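Local coordinates for protein PHOX (PDB 4A9V) that hydrolyses phosphate monoesters as an alkaline phosphatase, using a complex cofactor of iron and calcium ions held in a beta-propeller, at residues F200-A205 / D235-P240; K214-S219 / H370-A375; D109-L114 / H144-L149; H158-T163 / Q364-I369. All blocks are in the same frame, centred on the assembly; numbering follows the deposited sequence. Where two conformers were deposited one is given.

Interaction 1 (F200-A205 / D235-P240); sequences FGSSNA and DMAKNP
Backbone hydrogen bonding sets the register between segment 200-205, in the loop from strand 189-193 to helix 211-216, and segment 235-240, in the loop from that helix to strand 249-252, away from the metal site. Met236 N donates to Gly201 O at 2.8 Å, almost straight (175°). With a further backbone bond between Gly201 and Phe234, it makes a single beta bridge that pairs Gly201 with Asp235.

Side-chain hydrogen bonds centre on the carboxylate of Asp235, whose CG stands anti to its backbone N (chi1 -179°). Ser203 meets both oxygens: its OG donates to the syn lone pair of Asp235 OD2 at 2.8 Å, while its N reaches Asp235 OD1 at 3.0 Å from above the carboxylate plane. The hydroxyl's crowded position between backbone N and carbonyl carbon (chi1 47°) lets one small residue present two donors. Asp235 OD1 also accepts Ala237 N at 3.0 Å, closing an Asx turn. Ser202 OG makes the matching ST turn by accepting Asn204 N at 3.0 Å, and is bonded to Gln207.

Van der Waals contacts flank the polar set. The compact methyl of Ala237 packs against the hydroxyl of Ser202, CB to OG 3.5 Å. On the other flank the contact is apolar: Met236, bent at chi2 and chi3, carries SD to 4.1 Å from Phe200 CD2, an oblique Met-aromatic contact; Phe234 meets the same ring.

Asp235 is buried, yet its carboxylate is gripped by three bonds from two N-H groups and a hydroxyl. Such neutral donors would spread its negative charge and probably favour the ionised form.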
loop_
_atom_site.group_PDB
_atom_site.type_symbol
_atom_site.label_atom_id
_atom_site.label_comp_id
_atom_site.label_asym_id
_atom_site.label_seq_id
_atom_site.Cartn_x
_atom_site.Cartn_y
_atom_site.Cartn_z
ATOM N N PHE A 200 14.560 -11.061 5.196
ATOM C CA PHE A 200 15.426 -12.211 4.966
ATOM C C PHE A 200 16.886 -11.828 5.147
ATOM O O PHE A 200 17.275 -10.685 4.937
ATOM C CB PHE A 200 15.192 -12.759 3.559
ATOM C CG PHE A 200 13.841 -13.395 3.383
ATOM C CD1 PHE A 200 12.710 -12.617 3.170
ATOM C CD2 PHE A 200 13.684 -14.767 3.516
ATOM C CE1 PHE A 200 11.459 -13.198 3.102
ATOM C CE2 PHE A 200 12.435 -15.355 3.447
ATOM C CZ PHE A 200 11.317 -14.564 3.255
ATOM N N GLY A 201 17.678 -12.784 5.600
ATOM C CA GLY A 201 19.119 -12.605 5.676
ATOM C C GLY A 201 19.794 -13.939 5.476
ATOM O O GLY A 201 19.181 -14.863 4.950
ATOM N N SER A 202 21.045 -14.055 5.900
ATOM C CA SER A 202 21.716 -15.331 5.854
ATOM C C SER A 202 22.675 -15.446 7.019
ATOM O O SER A 202 23.290 -14.458 7.432
ATOM C CB SER A 202 22.482 -15.497 4.543
ATOM O OG SER A 202 23.168 -16.737 4.535
ATOM N N SER A 203 22.818 -16.663 7.530
ATOM C CA SER A 203 23.842 -16.956 8.519
ATOM C C SER A 203 25.246 -16.905 7.922
ATOM O O SER A 203 26.223 -16.873 8.656
ATOM C CB SER A 203 23.581 -18.315 9.166
ATOM O OG SER A 203 23.294 -19.314 8.206
ATOM N N ASN A 204 25.339 -16.902 6.595
ATOM C CA ASN A 204 26.605 -16.690 5.895
ATOM C C ASN A 204 26.719 -15.252 5.403
ATOM O O ASN A 204 26.021 -14.851 4.474
ATOM C CB ASN A 204 26.678 -17.650 4.709
ATOM C CG ASN A 204 27.962 -17.513 3.911
ATOM O OD1 ASN A 204 28.854 -16.735 4.255
ATOM N ND2 ASN A 204 28.026 -18.223 2.794
ATOM N N ALA A 205 27.558 -14.458 6.058
ATOM C CA ALA A 205 27.679 -13.047 5.713
ATOM C C ALA A 205 28.151 -12.853 4.271
ATOM O O ALA A 205 27.939 -11.788 3.688
ATOM C CB ALA A 205 28.623 -12.345 6.676
ATOM N N ASP A 235 16.427 -17.559 6.922
ATOM C CA ASP A 235 17.853 -17.729 6.648
ATOM C C ASP A 235 18.051 -18.320 5.259
ATOM O O ASP A 235 17.766 -19.499 5.022
ATOM C CB ASP A 235 18.458 -18.645 7.710
ATOM C CG ASP A 235 19.954 -18.858 7.534
ATOM O OD1 ASP A 235 20.538 -18.349 6.548
ATOM O OD2 ASP A 235 20.544 -19.511 8.419
ATOM N N MET A 236 18.499 -17.474 4.335
ATOM C CA MET A 236 18.673 -17.864 2.939
ATOM C C MET A 236 19.724 -18.950 2.720
ATOM O O MET A 236 19.731 -19.580 1.663
ATOM C CB MET A 236 19.027 -16.642 2.095
ATOM C CG MET A 236 17.917 -15.613 2.017
ATOM S SD MET A 236 16.572 -16.160 0.948
ATOM C CE MET A 236 17.360 -16.145 -0.658
ATOM N N ALA A 237 20.601 -19.173 3.697
ATOM C CA ALA A 237 21.563 -20.274 3.606
ATOM C C ALA A 237 20.834 -21.613 3.698
ATOM O O ALA A 237 21.384 -22.646 3.318
ATOM C CB ALA A 237 22.621 -20.164 4.698
ATOM N N LYS A 238 19.687 -21.612 4.373
ATOM C CA LYS A 238 18.941 -22.837 4.654
ATOM C C LYS A 238 17.691 -22.979 3.785
ATOM O O LYS A 238 17.335 -24.085 3.378
ATOM C CB LYS A 238 18.555 -22.885 6.135
ATOM C CG LYS A 238 19.750 -22.936 7.069
ATOM C CD LYS A 238 19.351 -22.904 8.537
ATOM C CE LYS A 238 20.505 -23.315 9.442
ATOM N NZ LYS A 238 20.097 -23.381 10.873
ATOM N N ASN A 239 16.998 -21.869 3.549
ATOM C CA ASN A 239 15.683 -21.900 2.918
ATOM C C ASN A 239 15.545 -20.843 1.829
ATOM O O ASN A 239 14.665 -19.980 1.890
ATOM C CB ASN A 239 14.597 -21.695 3.970
ATOM C CG ASN A 239 14.513 -22.852 4.933
ATOM O OD1 ASN A 239 14.166 -23.966 4.544
ATOM N ND2 ASN A 239 14.915 -22.622 6.170
ATOM N N PRO A 240 16.425 -20.882 0.817
ATOM C CA PRO A 240 16.416 -19.808 -0.173
ATOM C C PRO A 240 15.102 -19.658 -0.933
ATOM O O PRO A 240 14.735 -18.549 -1.310
ATOM C CB PRO A 240 17.556 -20.196 -1.119
ATOM C CG PRO A 240 17.704 -21.669 -0.948
ATOM C CD PRO A 240 17.432 -21.910 0.508
#

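Interaction 2 (K214-S219 / H370-A375); sequences KRYGVS and HARLAA
Arg372 contributes the most surface to this contact and meets the last turn of helix 211-216 through its aliphatic chain and NH1. The chain is extended from CG to NE, so CD lies over the centre of the Tyr216 ring, 3.9 Å from the centroid, in a CH-pi contact. The guanidinium beyond is tilted 26° from the ring plane and too far for more than a weak cation-pi attraction. At the tip, Arg372 NH1 donates to Arg215 O at 3.0 Å, in the carbonyl plane and on a lone pair, though bent at the hydrogen (135°). A cation beside the carbonyl end of a helix is probably favourable, and Asp291 and Glu293 form salt bridges with the same guanidinium.

Tyr216 answers from the opposite direction, tip to tip with Arg372. Its OH accepts Arg372 N at 3.1 Å, nearly straight (174°), supplying an acceptor for an N-H in the first turn of helix 371-377, and is also bonded to the carbonyl of Arg269. A phenylalanine here would lose both hydrogen bonds of the hydroxyl and would probably leave that helix start less well fixed.

Arg215, bent at chi2, has one guanidinium face covered by Arg372 CB, offset toward the rim and 3.8 Å from Arg215 NH2. Leu373 runs alongside in the opposite direction, its CD2 3.7 Å from Arg215 NH1. Arg215 NE is salt-bridged to Glu296.

Gly217, just past helix 211-216, forms a Schellman motif, whose positive phi suits glycine. Beneath both helices runs strand 296-303, where Phe297 touches Arg215 and Tyr299 touches Arg372.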
loop_
_atom_site.group_PDB
_atom_site.type_symbol
_atom_site.label_atom_id
_atom_site.label_comp_id
_atom_site.label_asym_id
_atom_site.label_seq_id
_atom_site.Cartn_x
_atom_site.Cartn_y
_atom_site.Cartn_z
ATOM N N LYS A 214 19.271 -10.939 -6.440
ATOM C CA LYS A 214 19.849 -9.603 -6.391
ATOM C C LYS A 214 18.879 -8.538 -6.899
ATOM O O LYS A 214 18.785 -7.462 -6.319
ATOM C CB LYS A 214 21.157 -9.561 -7.180
ATOM C CG LYS A 214 22.290 -10.268 -6.465
ATOM C CD LYS A 214 23.597 -10.161 -7.216
ATOM C CE LYS A 214 24.719 -10.768 -6.401
ATOM N NZ LYS A 214 25.991 -10.764 -7.157
ATOM N N ARG A 215 18.126 -8.848 -7.951
ATOM C CA ARG A 215 17.198 -7.871 -8.513
ATOM C C ARG A 215 16.093 -7.522 -7.513
ATOM O O ARG A 215 15.548 -6.416 -7.544
ATOM C CB ARG A 215 16.605 -8.388 -9.832
ATOM C CG ARG A 215 15.492 -7.531 -10.414
ATOM C CD ARG A 215 15.936 -6.112 -10.765
ATOM N NE ARG A 215 14.851 -5.326 -11.359
ATOM C CZ ARG A 215 14.478 -5.407 -12.633
ATOM N NH1 ARG A 215 15.165 -6.163 -13.478
ATOM N NH2 ARG A 215 13.455 -4.694 -13.073
ATOM N N TYR A 216 15.744 -8.466 -6.646
ATOM C CA TYR A 216 14.726 -8.223 -5.641
ATOM C C TYR A 216 15.300 -7.651 -4.345
ATOM O O TYR A 216 14.545 -7.205 -3.486
ATOM C CB TYR A 216 13.907 -9.493 -5.397
ATOM C CG TYR A 216 12.873 -9.748 -6.480
ATOM C CD1 TYR A 216 13.246 -10.147 -7.757
ATOM C CD2 TYR A 216 11.531 -9.508 -6.243
ATOM C CE1 TYR A 216 12.301 -10.324 -8.754
ATOM C CE2 TYR A 216 10.579 -9.683 -7.234
ATOM C CZ TYR A 216 10.969 -10.095 -8.489
ATOM O OH TYR A 216 10.062 -10.255 -9.511
ATOM N N GLY A 217 16.624 -7.572 -4.241
ATOM C CA GLY A 217 17.257 -6.727 -3.233
ATOM C C GLY A 217 17.520 -7.406 -1.898
ATOM O O GLY A 217 17.760 -6.729 -0.900
ATOM N N VAL A 218 17.562 -8.731 -1.879
ATOM C CA VAL A 218 17.891 -9.449 -0.648
ATOM C C VAL A 218 19.351 -9.231 -0.262
ATOM O O VAL A 218 20.200 -9.031 -1.129
ATOM C CB VAL A 218 17.571 -10.954 -0.779
ATOM C CG1 VAL A 218 18.508 -11.629 -1.761
ATOM C CG2 VAL A 218 17.577 -11.646 0.572
ATOM N N SER A 219 19.624 -9.220 1.043
ATOM C CA SER A 219 20.980 -9.129 1.565
ATOM C C SER A 219 21.157 -10.147 2.679
ATOM O O SER A 219 20.191 -10.570 3.306
ATOM C CB SER A 219 21.250 -7.729 2.118
ATOM O OG SER A 219 20.551 -7.529 3.337
ATOM N N HIS A 370 9.537 -14.118 -11.239
ATOM C CA HIS A 370 10.561 -13.148 -11.609
ATOM C C HIS A 370 10.006 -12.093 -12.529
ATOM O O HIS A 370 10.664 -11.652 -13.474
ATOM C CB HIS A 370 11.741 -13.868 -12.248
ATOM C CG HIS A 370 12.432 -14.807 -11.305
ATOM N ND1 HIS A 370 13.124 -15.886 -11.719
ATOM C CD2 HIS A 370 12.553 -14.771 -9.920
ATOM C CE1 HIS A 370 13.646 -16.516 -10.650
ATOM N NE2 HIS A 370 13.287 -15.837 -9.550
ATOM N N ALA A 371 8.842 -11.561 -12.171
ATOM C CA ALA A 371 8.160 -10.582 -13.005
ATOM C C ALA A 371 9.027 -9.355 -13.291
ATOM O O ALA A 371 8.960 -8.803 -14.383
ATOM C CB ALA A 371 6.850 -10.178 -12.367
ATOM N N ARG A 372 9.826 -8.912 -12.319
ATOM C CA ARG A 372 10.686 -7.755 -12.546
ATOM C C ARG A 372 11.614 -8.009 -13.731
ATOM O O ARG A 372 11.872 -7.110 -14.533
ATOM C CB ARG A 372 11.526 -7.456 -11.304
ATOM C CG ARG A 372 10.774 -6.775 -10.175
ATOM C CD ARG A 372 11.716 -6.391 -9.047
ATOM N NE ARG A 372 11.065 -5.520 -8.089
ATOM C CZ ARG A 372 11.680 -4.931 -7.076
ATOM N NH1 ARG A 372 12.954 -5.196 -6.805
ATOM N NH2 ARG A 372 11.021 -4.043 -6.356
ATOM N N LEU A 373 12.223 -9.189 -13.760
ATOM C CA LEU A 373 13.167 -9.536 -14.812
ATOM C C LEU A 373 12.464 -9.634 -16.155
ATOM O O LEU A 373 13.002 -9.222 -17.171
ATOM C CB LEU A 373 13.871 -10.855 -14.490
ATOM C CG LEU A 373 14.862 -10.764 -13.334
ATOM C CD1 LEU A 373 15.472 -12.133 -13.074
ATOM C CD2 LEU A 373 15.961 -9.757 -13.635
ATOM N N ALA A 374 11.268 -10.212 -16.169
ATOM C CA ALA A 374 10.516 -10.340 -17.412
ATOM C C ALA A 374 10.134 -8.956 -17.947
ATOM O O ALA A 374 10.215 -8.694 -19.150
ATOM C CB ALA A 374 9.277 -11.197 -17.193
ATOM N N ALA A 375 9.738 -8.058 -17.049
ATOM C CA ALA A 375 9.356 -6.712 -17.443
ATOM C C ALA A 375 10.550 -5.928 -18.012
ATOM O O ALA A 375 10.396 -5.132 -18.935
ATOM C CB ALA A 375 8.744 -5.982 -16.258
#

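Interaction 3 (D109-L114 / H144-L149); sequences DVRKAL and HGNSPL
Leu114 and Gly145 form the tight half of this contact. Gly145 N donates to Leu114 O at 3.0 Å, from well above the carbonyl plane (49° out of it), and this direct bond brings the end of helix 107-115 close to the loop. Leu114 CD2 then sits 3.7 Å from Gly145 CA. A beta carbon on Gly145 would lie only about 2.5 Å from Leu114 CD2, a clash, so glycine fits where other residues would not. The other branch, Leu114 CD1, touches Asn146 ND2 at 3.6 Å, the two side chains crossing at about a right angle. Trp227 covers the leucine from a neighbouring loop.

The loop itself is a type I beta turn from His144 to Ser147. It leads from strand 130-144, an outermost strand of a four-stranded antiparallel sheet, into strand 148-152 of the following sheet, consistent with a passage between blades of the propeller. Two side chains brace it: Ser147 OG accepts His144 N at 2.8 Å, and His144 ND1 accepts Asn146 N at 3.1 Å in the plane of the imidazole. The serine oxygen also lies over the centre of that ring.

Toward Arg111 the packing is looser and water takes part. A bound water donates to Arg111 O at 2.9 Å and accepts from Asn146 ND2 at 2.9 Å, bridging helix and turn where direct contact is slight. The amide of Asn146 suits its place, since its OD1 end is bonded to Arg233 while ND2 serves the water. The long side chain of Arg111 heads off instead to salt bridges with Glu61 and Glu108.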
loop_
_atom_site.group_PDB
_atom_site.type_symbol
_atom_site.label_atom_id
_atom_site.label_comp_id
_atom_site.label_asym_id
_atom_site.label_seq_id
_atom_site.Cartn_x
_atom_site.Cartn_y
_atom_site.Cartn_z
ATOM N N ASP A 109 10.837 -13.429 20.442
ATOM C CA ASP A 109 10.824 -12.049 19.939
ATOM C C ASP A 109 10.490 -12.010 18.444
ATOM O O ASP A 109 9.765 -11.126 17.984
ATOM C CB ASP A 109 12.167 -11.349 20.164
ATOM C CG ASP A 109 12.349 -10.807 21.578
ATOM O OD1 ASP A 109 11.461 -10.995 22.442
ATOM O OD2 ASP A 109 13.431 -10.224 21.822
ATOM N N VAL A 110 11.048 -12.939 17.673
ATOM C CA VAL A 110 10.773 -12.981 16.232
ATOM C C VAL A 110 9.316 -13.357 15.943
ATOM O O VAL A 110 8.647 -12.706 15.139
ATOM C CB VAL A 110 11.729 -13.953 15.515
ATOM C CG1 VAL A 110 11.295 -14.148 14.070
ATOM C CG2 VAL A 110 13.154 -13.426 15.585
ATOM N N ARG A 111 8.793 -14.325 16.689
ATOM C CA ARG A 111 7.372 -14.647 16.607
ATOM C C ARG A 111 6.498 -13.432 16.916
ATOM O O ARG A 111 5.488 -13.187 16.256
ATOM C CB ARG A 111 7.052 -15.774 17.581
ATOM C CG ARG A 111 5.608 -16.225 17.532
ATOM C CD ARG A 111 5.305 -17.185 18.661
ATOM N NE ARG A 111 3.870 -17.377 18.802
ATOM C CZ ARG A 111 3.307 -18.067 19.785
ATOM N NH1 ARG A 111 4.057 -18.605 20.736
ATOM N NH2 ARG A 111 1.990 -18.211 19.825
ATOM N N LYS A 112 6.908 -12.635 17.896
ATOM C CA LYS A 112 6.155 -11.453 18.292
ATOM C C LYS A 112 6.158 -10.382 17.192
ATOM O O LYS A 112 5.138 -9.748 16.938
ATOM C CB LYS A 112 6.738 -10.896 19.587
ATOM C CG LYS A 112 6.032 -9.686 20.153
ATOM C CD LYS A 112 6.526 -9.402 21.560
ATOM C CE LYS A 112 6.171 -8.000 22.003
ATOM N NZ LYS A 112 6.571 -7.746 23.415
ATOM N N ALA A 113 7.290 -10.204 16.513
ATOM C CA ALA A 113 7.368 -9.282 15.372
ATOM C C ALA A 113 6.487 -9.767 14.224
ATOM O O ALA A 113 5.737 -8.987 13.644
ATOM C CB ALA A 113 8.814 -9.112 14.918
ATOM N N LEU A 114 6.566 -11.048 13.897
ATOM C CA LEU A 114 5.725 -11.598 12.835
ATOM C C LEU A 114 4.235 -11.467 13.176
ATOM O O LEU A 114 3.403 -11.229 12.294
ATOM C CB LEU A 114 6.090 -13.065 12.602
ATOM C CG LEU A 114 7.320 -13.261 11.715
ATOM C CD1 LEU A 114 7.967 -14.609 11.975
ATOM C CD2 LEU A 114 6.966 -13.128 10.246
ATOM N N HIS A 144 -1.511 -13.210 10.338
ATOM C CA HIS A 144 -0.204 -12.677 10.673
ATOM C C HIS A 144 0.908 -13.403 9.966
ATOM O O HIS A 144 0.674 -14.252 9.095
ATOM C CB HIS A 144 -0.005 -12.677 12.190
ATOM C CG HIS A 144 -0.191 -14.025 12.825
ATOM N ND1 HIS A 144 0.655 -15.052 12.604
ATOM C CD2 HIS A 144 -1.177 -14.501 13.681
ATOM C CE1 HIS A 144 0.229 -16.129 13.276
ATOM N NE2 HIS A 144 -0.881 -15.785 13.954
ATOM N N GLY A 145 2.141 -13.056 10.312
ATOM C CA GLY A 145 3.303 -13.535 9.582
ATOM C C GLY A 145 3.612 -15.013 9.730
ATOM O O GLY A 145 4.450 -15.531 8.991
ATOM N N ASN A 146 2.895 -15.700 10.621
ATOM C CA ASN A 146 2.997 -17.157 10.741
ATOM C C ASN A 146 1.696 -17.904 10.401
ATOM O O ASN A 146 1.641 -19.120 10.552
ATOM C CB ASN A 146 3.480 -17.559 12.145
ATOM C CG ASN A 146 4.988 -17.466 12.292
ATOM O OD1 ASN A 146 5.734 -18.038 11.495
ATOM N ND2 ASN A 146 5.442 -16.795 13.349
ATOM N N SER A 147 0.682 -17.211 9.881
ATOM C CA SER A 147 -0.599 -17.866 9.609
ATOM C C SER A 147 -0.490 -18.835 8.432
ATOM O O SER A 147 0.170 -18.535 7.444
ATOM C CB SER A 147 -1.673 -16.830 9.306
ATOM O OG SER A 147 -1.943 -15.998 10.425
ATOM N N PRO A 148 -1.267 -19.925 8.458
ATOM C CA PRO A 148 -1.220 -20.850 7.332
ATOM C C PRO A 148 -2.018 -20.347 6.130
ATOM O O PRO A 148 -3.228 -20.170 6.224
ATOM C CB PRO A 148 -1.822 -22.135 7.906
ATOM C CG PRO A 148 -2.692 -21.685 9.029
ATOM C CD PRO A 148 -2.021 -20.468 9.599
ATOM N N LEU A 149 -1.331 -20.138 5.009
ATOM C CA LEU A 149 -1.941 -19.634 3.781
ATOM C C LEU A 149 -1.735 -20.624 2.638
ATOM O O LEU A 149 -0.893 -21.513 2.708
ATOM C CB LEU A 149 -1.324 -18.282 3.383
ATOM C CG LEU A 149 -1.947 -17.007 3.938
ATOM C CD1 LEU A 149 -2.105 -16.979 5.444
ATOM C CD2 LEU A 149 -1.183 -15.779 3.479
HETATM O O HOH W 1 3.699 -15.050 14.867
#

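Interaction 4 (H158-T163 / Q364-I369); sequences HELMKT and QAEVLI. With EDO (1,2-ethanediol), chain H.
His158 ND1 is the best-held polar atom: one bond grips it, from Leu160 N at 3.0 Å and nearly straight (173°). The other ring nitrogen, NE2, is bonded to Asp363, so the imidazole is fixed at both nitrogens. With ND1 accepting, the proton is probably on NE2.

CG anti to the backbone N (chi1 -165°) brings the imidazole against helix 364-369. His158 CD2 comes within 3.3 Å of Ala365 CB, a tight approach that suits a methyl group. Glu366 OE2 lies at the ring edge, 3.7 Å from His158 CE1, while Glu366 OE1 is hydrogen-bonded to Ala362 N. An alanine in place of His158 would remove the imidazole and would probably lose the tie to Asp363 and loosen the turn at Leu160.

Next to the imidazole, an apolar cluster forms. Ile369 CD1 reaches Leu160 CB at 3.9 Å and Met161 SD at 4.0 Å, the latter tip to tip. Gln364 NE2 donates to a bound 1,2-ethanediol, probably from the crystallisation liquor.

The 3-10 turn of residues 159-161, in the connection between strands 148-152 and 171-173, thus packs on helix 364-369 away from the metal site of the beta-propeller.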
loop_
_atom_site.group_PDB
_atom_site.type_symbol
_atom_site.label_atom_id
_atom_site.label_comp_id
_atom_site.label_asym_id
_atom_site.label_seq_id
_atom_site.Cartn_x
_atom_site.Cartn_y
_atom_site.Cartn_z
ATOM N N HIS A 158 5.294 -24.981 -8.182
ATOM C CA HIS A 158 6.528 -24.930 -8.965
ATOM C C HIS A 158 7.707 -25.328 -8.117
ATOM O O HIS A 158 7.730 -25.074 -6.912
ATOM C CB HIS A 158 6.745 -23.534 -9.526
ATOM C CG HIS A 158 7.772 -23.482 -10.623
ATOM N ND1 HIS A 158 9.072 -23.227 -10.387
ATOM C CD2 HIS A 158 7.655 -23.707 -11.990
ATOM C CE1 HIS A 158 9.748 -23.255 -11.553
ATOM N NE2 HIS A 158 8.878 -23.558 -12.529
ATOM N N GLU A 159 8.744 -25.857 -8.758
ATOM C CA GLU A 159 9.991 -26.172 -8.066
ATOM C C GLU A 159 10.527 -24.995 -7.239
ATOM O O GLU A 159 11.003 -25.186 -6.121
ATOM C CB GLU A 159 11.045 -26.613 -9.078
ATOM C CG GLU A 159 10.893 -28.057 -9.537
ATOM C CD GLU A 159 10.871 -29.047 -8.384
ATOM O OE1 GLU A 159 11.919 -29.212 -7.724
ATOM O OE2 GLU A 159 9.878 -29.794 -8.273
ATOM N N LEU A 160 10.444 -23.783 -7.781
ATOM C CA LEU A 160 10.978 -22.603 -7.094
ATOM C C LEU A 160 10.179 -22.223 -5.846
ATOM O O LEU A 160 10.612 -21.381 -5.061
ATOM C CB LEU A 160 11.007 -21.402 -8.036
ATOM C CG LEU A 160 12.068 -21.449 -9.132
ATOM C CD1 LEU A 160 11.882 -20.284 -10.089
ATOM C CD2 LEU A 160 13.465 -21.449 -8.534
ATOM N N MET A 161 9.005 -22.827 -5.688
ATOM C CA MET A 161 8.110 -22.514 -4.578
ATOM C C MET A 161 8.118 -23.602 -3.508
ATOM O O MET A 161 7.363 -23.531 -2.548
ATOM C CB MET A 161 6.681 -22.307 -5.086
ATOM C CG MET A 161 6.567 -21.230 -6.145
ATOM S SD MET A 161 6.864 -19.558 -5.520
ATOM C CE MET A 161 5.244 -19.176 -4.873
ATOM N N LYS A 162 8.958 -24.614 -3.692
ATOM C CA LYS A 162 9.077 -25.711 -2.739
ATOM C C LYS A 162 10.213 -25.454 -1.753
ATOM O O LYS A 162 11.282 -24.985 -2.130
ATOM C CB LYS A 162 9.324 -27.029 -3.482
ATOM C CG LYS A 162 8.174 -27.452 -4.386
ATOM C CD LYS A 162 8.525 -28.690 -5.195
ATOM C CE LYS A 162 7.361 -29.112 -6.073
ATOM N NZ LYS A 162 7.664 -30.347 -6.847
ATOM N N THR A 163 9.984 -25.805 -0.493
ATOM C CA THR A 163 11.001 -25.692 0.540
ATOM C C THR A 163 11.031 -26.989 1.341
ATOM O O THR A 163 10.153 -27.841 1.198
ATOM C CB THR A 163 10.670 -24.550 1.509
ATOM O OG1 THR A 163 9.429 -24.845 2.150
ATOM C CG2 THR A 163 10.580 -23.220 0.781
ATOM N N GLN A 364 5.887 -20.253 -17.556
ATOM C CA GLN A 364 5.124 -19.090 -17.139
ATOM C C GLN A 364 5.233 -18.863 -15.633
ATOM O O GLN A 364 5.254 -17.722 -15.185
ATOM C CB GLN A 364 3.661 -19.235 -17.559
ATOM C CG GLN A 364 2.782 -18.058 -17.158
ATOM C CD GLN A 364 3.192 -16.747 -17.804
ATOM O OE1 GLN A 364 4.031 -16.708 -18.702
ATOM N NE2 GLN A 364 2.545 -15.666 -17.384
ATOM N N ALA A 365 5.392 -19.926 -14.852
ATOM C CA ALA A 365 5.594 -19.752 -13.415
ATOM C C ALA A 365 6.801 -18.867 -13.138
ATOM O O ALA A 365 6.748 -17.973 -12.290
ATOM C CB ALA A 365 5.756 -21.098 -12.737
ATOM N N GLU A 366 7.900 -19.119 -13.839
ATOM C CA GLU A 366 9.105 -18.317 -13.648
ATOM C C GLU A 366 8.940 -16.865 -14.081
ATOM O O GLU A 366 9.506 -15.965 -13.472
ATOM C CB GLU A 366 10.286 -18.960 -14.371
ATOM C CG GLU A 366 10.675 -20.295 -13.765
ATOM C CD GLU A 366 12.007 -20.834 -14.256
ATOM O OE1 GLU A 366 12.681 -20.177 -15.080
ATOM O OE2 GLU A 366 12.432 -21.882 -13.725
ATOM N N VAL A 367 8.161 -16.638 -15.132
ATOM C CA VAL A 367 7.818 -15.284 -15.543
ATOM C C VAL A 367 7.166 -14.522 -14.391
ATOM O O VAL A 367 7.473 -13.353 -14.157
ATOM C CB VAL A 367 6.904 -15.294 -16.786
ATOM C CG1 VAL A 367 6.467 -13.883 -17.144
ATOM C CG2 VAL A 367 7.618 -15.949 -17.961
ATOM N N LEU A 368 6.269 -15.184 -13.672
ATOM C CA LEU A 368 5.531 -14.538 -12.589
ATOM C C LEU A 368 6.389 -14.361 -11.332
ATOM O O LEU A 368 6.402 -13.290 -10.723
ATOM C CB LEU A 368 4.274 -15.347 -12.271
ATOM C CG LEU A 368 3.266 -15.417 -13.421
ATOM C CD1 LEU A 368 2.239 -16.501 -13.143
ATOM C CD2 LEU A 368 2.610 -14.069 -13.650
ATOM N N ILE A 369 7.139 -15.395 -10.963
ATOM C CA ILE A 369 8.011 -15.334 -9.795
ATOM C C ILE A 369 9.078 -14.254 -9.998
ATOM O O ILE A 369 9.466 -13.564 -9.055
ATOM C CB ILE A 369 8.642 -16.717 -9.522
ATOM C CG1 ILE A 369 7.558 -17.750 -9.189
ATOM C CG2 ILE A 369 9.661 -16.636 -8.396
ATOM C CD1 ILE A 369 8.031 -19.186 -9.282
HETATM C C1 EDO H . -2.508 -16.902 -15.958
HETATM O O1 EDO H . -3.535 -17.385 -16.847
HETATM C C2 EDO H . -1.178 -16.837 -16.702
HETATM O O2 EDO H . -0.133 -16.328 -15.859
#

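Overall arrangement
Interactions 2 and 4 belong together: helices 364-369 and 371-377 follow one another in the chain, the centres of the two contacts are about 13 Å apart, and His370 CE1 touches Leu160 CD1 at 4.2 Å. Interaction 2 lies nearest the cofactor, the side chain of Arg372 being about 10 Å from the mu-oxo-diiron group, and it uses charged and aromatic groups; interaction 4 relies on apolar tips and one histidine. Interaction 1 meets interaction 2 through Val218, which packs on Phe200 and Met236, and is the most buried, though Ser203 and Ala237 are exposed. Interaction 3 stands apart, touching none of the others, and joins helix to turn through one backbone bond, a leucine and a water.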